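Local coordinates for dihydroorotase (Saccharomyces cerevisiae S288C, PDB 6L0A), which catalyses the zinc-dependent, reversible cyclisation of N-carbamoyl-L-aspartate to dihydroorotate, the third step of de novo pyrimidine biosynthesis, at the interface of chains A and B. Residues are numbered along the deposited sequence; one frame, centred on the assembly and turned at random. Chains: chain A/B, Dihydroorotase.

Contact 1: the interface of chains A and B. Residues chain A 152-154, 218, 221; chain B 218-219, 222.
With chi1 at -80°, the carboxylate of B:Asp219 lies beside its own backbone N and reaches the amide of A:Val153, while B:Ile218, its CG1 trans to N (chi1 -177°), extends CD1 toward the partner's aliphatic side chains. The backbone N of A:Val153 donates a hydrogen bond to B:Asp219 OD1 at 2.8 Å. The angle at the hydrogen is 155°, and the donor meets OD1 on its syn side, somewhat out of the carboxylate plane. The two side chains run past each other in opposite directions, which brings A:Val153 CG1 to 3.5 Å from B:Asp219 OD1. The other methyl, A:Val153 CG2, rests 3.9 Å from B:Ile218 CG1. B:Ile218 CD1 lies 3.7 Å from A:Leu154 CD1, those side chains crossing nearly at right angles, and meets A:Ile218 CD1 tip to tip at 3.8 Å. Within chain A, A:Leu154 N donates to A:His152 ND1 at 3.1 Å, a link that probably stiffens the turn presenting A:Val153 N. Farther along, A:Trp221 CZ3 touches B:Ala222 CA at 3.7 Å. In the amidohydrolase barrel fold, loop 152-154 belongs to the connection between strand 133-136 and helix 156-170, and it faces helix 218-221 of the partner, which comes after strand 205-209 and the 3-10 helix 212-214.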
loop_
_atom_site.group_PDB
_atom_site.type_symbol
_atom_site.label_atom_id
_atom_site.label_comp_id
_atom_site.label_asym_id
_atom_site.label_seq_id
_atom_site.Cartn_x
_atom_site.Cartn_y
_atom_site.Cartn_z
ATOM N N HIS A 152 1.877 5.622 11.234
ATOM C CA HIS A 152 1.602 5.329 9.840
ATOM C C HIS A 152 0.667 4.125 9.789
ATOM O O HIS A 152 0.343 3.533 10.819
ATOM C CB HIS A 152 2.903 5.071 9.077
ATOM C CG HIS A 152 3.834 4.129 9.763
ATOM N ND1 HIS A 152 3.674 2.761 9.709
ATOM C CD2 HIS A 152 4.927 4.350 10.534
ATOM C CE1 HIS A 152 4.632 2.178 10.407
ATOM N NE2 HIS A 152 5.406 3.122 10.918
ATOM N N VAL A 153 0.235 3.745 8.584
ATOM C CA VAL A 153 -0.758 2.679 8.479
ATOM C C VAL A 153 -0.240 1.347 9.008
ATOM O O VAL A 153 -1.042 0.457 9.309
ATOM C CB VAL A 153 -1.266 2.515 7.020
ATOM C CG1 VAL A 153 -2.035 3.747 6.576
ATOM C CG2 VAL A 153 -0.120 2.211 6.075
ATOM N N LEU A 154 1.072 1.164 9.132
ATOM C CA LEU A 154 1.544 -0.125 9.620
ATOM C C LEU A 154 1.620 -0.205 11.141
ATOM O O LEU A 154 1.500 -1.303 11.689
ATOM C CB LEU A 154 2.913 -0.457 9.024
ATOM C CG LEU A 154 2.823 -0.667 7.514
ATOM C CD1 LEU A 154 4.214 -0.854 6.994
ATOM C CD2 LEU A 154 1.936 -1.854 7.168
ATOM N N ILE A 218 0.638 -7.438 3.193
ATOM C CA ILE A 218 0.878 -6.226 2.414
ATOM C C ILE A 218 1.113 -6.535 0.938
ATOM O O ILE A 218 0.699 -5.760 0.067
ATOM C CB ILE A 218 2.055 -5.425 3.025
ATOM C CG1 ILE A 218 2.233 -4.097 2.288
ATOM C CG2 ILE A 218 3.342 -6.268 3.052
ATOM C CD1 ILE A 218 3.025 -3.073 3.080
ATOM N N TRP A 221 -2.152 -6.387 -1.289
ATOM C CA TRP A 221 -2.835 -5.158 -1.667
ATOM C C TRP A 221 -1.907 -4.110 -2.279
ATOM O O TRP A 221 -2.407 -3.114 -2.809
ATOM C CB TRP A 221 -3.608 -4.552 -0.473
ATOM C CG TRP A 221 -2.801 -4.218 0.768
ATOM C CD1 TRP A 221 -2.573 -5.035 1.851
ATOM C CD2 TRP A 221 -2.155 -2.971 1.067
ATOM N NE1 TRP A 221 -1.817 -4.366 2.794
ATOM C CE2 TRP A 221 -1.546 -3.104 2.336
ATOM C CE3 TRP A 221 -2.018 -1.758 0.376
ATOM C CZ2 TRP A 221 -0.795 -2.078 2.910
ATOM C CZ3 TRP A 221 -1.303 -0.742 0.961
ATOM C CH2 TRP A 221 -0.699 -0.904 2.210
ATOM N N ILE B 218 4.420 5.260 2.974
ATOM C CA ILE B 218 3.383 4.263 2.691
ATOM C C ILE B 218 1.978 4.850 2.836
ATOM O O ILE B 218 1.058 4.465 2.106
ATOM C CB ILE B 218 3.577 3.027 3.594
ATOM C CG1 ILE B 218 2.548 1.944 3.264
ATOM C CG2 ILE B 218 3.552 3.416 5.088
ATOM C CD1 ILE B 218 2.841 0.611 3.919
ATOM N N ASP B 219 1.787 5.793 3.765
ATOM C CA ASP B 219 0.464 6.391 3.939
ATOM C C ASP B 219 -0.027 7.064 2.673
ATOM O O ASP B 219 -1.238 7.169 2.455
ATOM C CB ASP B 219 0.481 7.421 5.069
ATOM C CG ASP B 219 0.397 6.789 6.420
ATOM O OD1 ASP B 219 0.874 5.654 6.571
ATOM O OD2 ASP B 219 -0.123 7.441 7.343
ATOM N N ALA B 222 -1.166 4.012 0.009
ATOM C CA ALA B 222 -2.002 2.876 0.409
ATOM C C ALA B 222 -3.360 2.883 -0.306
ATOM O O ALA B 222 -3.815 1.850 -0.809
ATOM C CB ALA B 222 -2.182 2.876 1.930
#

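Contact 2: the interface of chains A and B. Residues chain A 154, 218-219, 235-236; chain B 152-154.
This is a two-fold symmetric interface between two copies of the enzyme, which probably helps build its oligomer; chain A grips the 152-154 loop of chain B through a hydrogen bond to the A:Asp219 carboxylate and surrounding apolar contacts. A:Asp219 OD1 takes that bond from B:Val153 N at 2.7 Å through its syn lone pair. The carboxylate and the imidazole of B:His152 cross at about a right angle, their planes 78° apart. Replacing A:Asp219 by an alanine would probably leave the B:Val153 amide without its mate across the interface and make the loop less firmly placed. The imidazole of B:His152, swung between its backbone N and carbonyl carbon (chi1 46°), is packed by two chain A residues: A:Leu235 CD2 lies 3.7 Å above the ring plane, near the rim, and A:Pro236 CD sits 3.6 Å from B:His152 CD2. B:His152 ND1 accepts B:Leu154 N at 3.1 Å, nearly in the ring plane, which should limit rotation of the ring. B:Leu154 CD1 meets A:Leu154 CD1 tip to tip at 3.3 Å, a tight contact, and also lies 3.6 Å from A:Ile218 CD1 and 3.7 Å from A:Leu235 CD2. The patch probably helps hold two dihydroorotase subunits together and could contribute to the enzyme's tetramer.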
loop_
_atom_site.group_PDB
_atom_site.type_symbol
_atom_site.label_atom_id
_atom_site.label_comp_id
_atom_site.label_asym_id
_atom_site.label_seq_id
_atom_site.Cartn_x
_atom_site.Cartn_y
_atom_site.Cartn_z
ATOM N N LEU A 154 1.072 1.164 9.132
ATOM C CA LEU A 154 1.544 -0.125 9.620
ATOM C C LEU A 154 1.620 -0.205 11.141
ATOM O O LEU A 154 1.500 -1.303 11.689
ATOM C CB LEU A 154 2.913 -0.457 9.024
ATOM C CG LEU A 154 2.823 -0.667 7.514
ATOM C CD1 LEU A 154 4.214 -0.854 6.994
ATOM C CD2 LEU A 154 1.936 -1.854 7.168
ATOM N N ILE A 218 0.638 -7.438 3.193
ATOM C CA ILE A 218 0.878 -6.226 2.414
ATOM C C ILE A 218 1.113 -6.535 0.938
ATOM O O ILE A 218 0.699 -5.760 0.067
ATOM C CB ILE A 218 2.055 -5.425 3.025
ATOM C CG1 ILE A 218 2.233 -4.097 2.288
ATOM C CG2 ILE A 218 3.342 -6.268 3.052
ATOM C CD1 ILE A 218 3.025 -3.073 3.080
ATOM N N ASP A 219 1.742 -7.671 0.622
ATOM C CA ASP A 219 2.003 -7.967 -0.787
ATOM C C ASP A 219 0.716 -8.125 -1.583
ATOM O O ASP A 219 0.693 -7.868 -2.795
ATOM C CB ASP A 219 2.844 -9.227 -0.920
ATOM C CG ASP A 219 4.319 -8.933 -0.896
ATOM O OD1 ASP A 219 4.680 -7.836 -0.431
ATOM O OD2 ASP A 219 5.106 -9.794 -1.340
ATOM N N LEU A 235 2.296 -7.721 7.999
ATOM C CA LEU A 235 3.395 -8.579 7.568
ATOM C C LEU A 235 3.088 -10.050 7.821
ATOM O O LEU A 235 2.162 -10.385 8.564
ATOM C CB LEU A 235 4.672 -8.183 8.308
ATOM C CG LEU A 235 5.018 -6.700 8.176
ATOM C CD1 LEU A 235 6.371 -6.414 8.818
ATOM C CD2 LEU A 235 4.997 -6.277 6.705
ATOM N N PRO A 236 3.849 -10.964 7.206
ATOM C CA PRO A 236 3.626 -12.405 7.457
ATOM C C PRO A 236 3.584 -12.794 8.926
ATOM O O PRO A 236 2.774 -13.658 9.299
ATOM C CB PRO A 236 4.810 -13.059 6.732
ATOM C CG PRO A 236 5.071 -12.134 5.573
ATOM C CD PRO A 236 4.843 -10.739 6.131
ATOM N N HIS B 152 8.779 -9.492 1.137
ATOM C CA HIS B 152 7.582 -8.771 0.727
ATOM C C HIS B 152 8.010 -7.372 0.297
ATOM O O HIS B 152 9.195 -7.022 0.358
ATOM C CB HIS B 152 6.560 -8.726 1.866
ATOM C CG HIS B 152 7.163 -8.357 3.177
ATOM N ND1 HIS B 152 7.580 -7.080 3.463
ATOM C CD2 HIS B 152 7.467 -9.107 4.263
ATOM C CE1 HIS B 152 8.094 -7.046 4.679
ATOM N NE2 HIS B 152 8.042 -8.266 5.186
ATOM N N VAL B 153 7.046 -6.554 -0.135
ATOM C CA VAL B 153 7.419 -5.270 -0.726
ATOM C C VAL B 153 8.132 -4.365 0.270
ATOM O O VAL B 153 8.822 -3.430 -0.136
ATOM C CB VAL B 153 6.189 -4.549 -1.320
ATOM C CG1 VAL B 153 5.635 -5.310 -2.538
ATOM C CG2 VAL B 153 5.111 -4.357 -0.242
ATOM N N LEU B 154 7.986 -4.599 1.572
ATOM C CA LEU B 154 8.612 -3.682 2.513
ATOM C C LEU B 154 10.060 -4.026 2.827
ATOM O O LEU B 154 10.842 -3.117 3.136
ATOM C CB LEU B 154 7.835 -3.640 3.826
ATOM C CG LEU B 154 6.571 -2.811 3.813
ATOM C CD1 LEU B 154 5.943 -3.001 5.162
ATOM C CD2 LEU B 154 6.849 -1.337 3.529
#

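Contact 3: the interface of chains A and B. Residues chain A 221, 228; chain B 221-223.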
loop_
_atom_site.group_PDB
_atom_site.type_symbol
_atom_site.label_atom_id
_atom_site.label_comp_id
_atom_site.label_asym_id
_atom_site.label_seq_id
_atom_site.Cartn_x
_atom_site.Cartn_y
_atom_site.Cartn_z
ATOM N N TRP A 221 -2.152 -6.387 -1.289
ATOM C CA TRP A 221 -2.835 -5.158 -1.667
ATOM C C TRP A 221 -1.907 -4.110 -2.279
ATOM O O TRP A 221 -2.407 -3.114 -2.809
ATOM C CB TRP A 221 -3.608 -4.552 -0.473
ATOM C CG TRP A 221 -2.801 -4.218 0.768
ATOM C CD1 TRP A 221 -2.573 -5.035 1.851
ATOM C CD2 TRP A 221 -2.155 -2.971 1.067
ATOM N NE1 TRP A 221 -1.817 -4.366 2.794
ATOM C CE2 TRP A 221 -1.546 -3.104 2.336
ATOM C CE3 TRP A 221 -2.018 -1.758 0.376
ATOM C CZ2 TRP A 221 -0.795 -2.078 2.910
ATOM C CZ3 TRP A 221 -1.303 -0.742 0.961
ATOM C CH2 TRP A 221 -0.699 -0.904 2.210
ATOM N N PHE A 228 -7.348 -3.782 -0.525
ATOM C CA PHE A 228 -7.021 -2.688 0.379
ATOM C C PHE A 228 -8.198 -2.448 1.313
ATOM O O PHE A 228 -9.319 -2.207 0.851
ATOM C CB PHE A 228 -6.706 -1.418 -0.410
ATOM C CG PHE A 228 -6.676 -0.161 0.426
ATOM C CD1 PHE A 228 -5.743 -0.012 1.438
ATOM C CD2 PHE A 228 -7.578 0.872 0.190
ATOM C CE1 PHE A 228 -5.703 1.156 2.201
ATOM C CE2 PHE A 228 -7.549 2.034 0.950
ATOM C CZ PHE A 228 -6.608 2.173 1.963
ATOM N N TRP B 221 0.474 6.177 -0.565
ATOM C CA TRP B 221 0.041 5.342 -1.678
ATOM C C TRP B 221 -0.930 4.240 -1.285
ATOM O O TRP B 221 -1.518 3.624 -2.180
ATOM C CB TRP B 221 1.243 4.725 -2.431
ATOM C CG TRP B 221 2.143 3.814 -1.635
ATOM C CD1 TRP B 221 3.321 4.153 -1.034
ATOM C CD2 TRP B 221 1.963 2.408 -1.398
ATOM N NE1 TRP B 221 3.870 3.056 -0.408
ATOM C CE2 TRP B 221 3.065 1.970 -0.626
ATOM C CE3 TRP B 221 0.980 1.474 -1.771
ATOM C CZ2 TRP B 221 3.203 0.647 -0.199
ATOM C CZ3 TRP B 221 1.121 0.159 -1.351
ATOM C CH2 TRP B 221 2.218 -0.240 -0.575
ATOM N N ALA B 222 -1.166 4.012 0.009
ATOM C CA ALA B 222 -2.002 2.876 0.409
ATOM C C ALA B 222 -3.360 2.883 -0.306
ATOM O O ALA B 222 -3.815 1.850 -0.809
ATOM C CB ALA B 222 -2.182 2.876 1.930
ATOM N N GLY B 223 -4.008 4.042 -0.372
ATOM C CA GLY B 223 -5.267 4.169 -1.088
ATOM C C GLY B 223 -5.202 5.108 -2.278
ATOM O O GLY B 223 -6.240 5.586 -2.748
#
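A:Phe228 meets the backbone of B:Ala222 and B:Gly223 with one face of its ring, and its side chain can be followed outward. CB leads away from the main chain with CG trans to the backbone N (chi1 166°), turning the phenyl toward chain B. A:Phe228 CG then lies 3.7 Å from the carbonyl B:Ala222 O. A:Phe228 CD1 is 3.5 Å from B:Ala222 O, and A:Phe228 CE1 adds a contact with B:Ala222 CB at 3.9 Å. On the other rim, A:Phe228 CE2 approaches B:Gly223 CA at 3.7 Å, and the tip, A:Phe228 CZ, is 3.9 Å from B:Gly223 CA. The phenyl lies nearly parallel over the B:Ala222-B:Gly223 peptide, with B:Ala222 O 3.5 Å above the ring plane, over its centre, and B:Gly223 N toward the rim. Alongside A:Phe228 within chain A is the indole of A:Trp221, with A:Phe228 CD1 over its face near the rim. A:Trp221 CZ3 meets B:Trp221 CZ3 at 3.5 Å: the indoles touch by their outer benzo rims, stepped rather than coplanar, planes about 30° apart, though the side chains as a whole run at roughly a right angle. The tryptophan pair and the phenyl-covered peptide thus form an aromatic part of the interface, which probably helps fix how the two subunits are turned against each other.

Contacts 1 and 2 are related by the two-fold exchange of chains in their core, the 152-154 loop against residues 218-219 of the partner's helix 218-221. Their C-alpha centres lie about 9 Å apart, and they share A:Leu154 and A:Ile218, so the aliphatic residues join the two loops near the axis. Contact 3 is about 6 Å from contact 1 and 12 Å from contact 2, measured between C-alpha centres, and shares A:Trp221 and B:Ala222 with contact 1. The three patches probably form one surface, contact 1 linking the other two, in which helix 218-221 offers polar, aliphatic and aromatic residues to the neighbouring subunit.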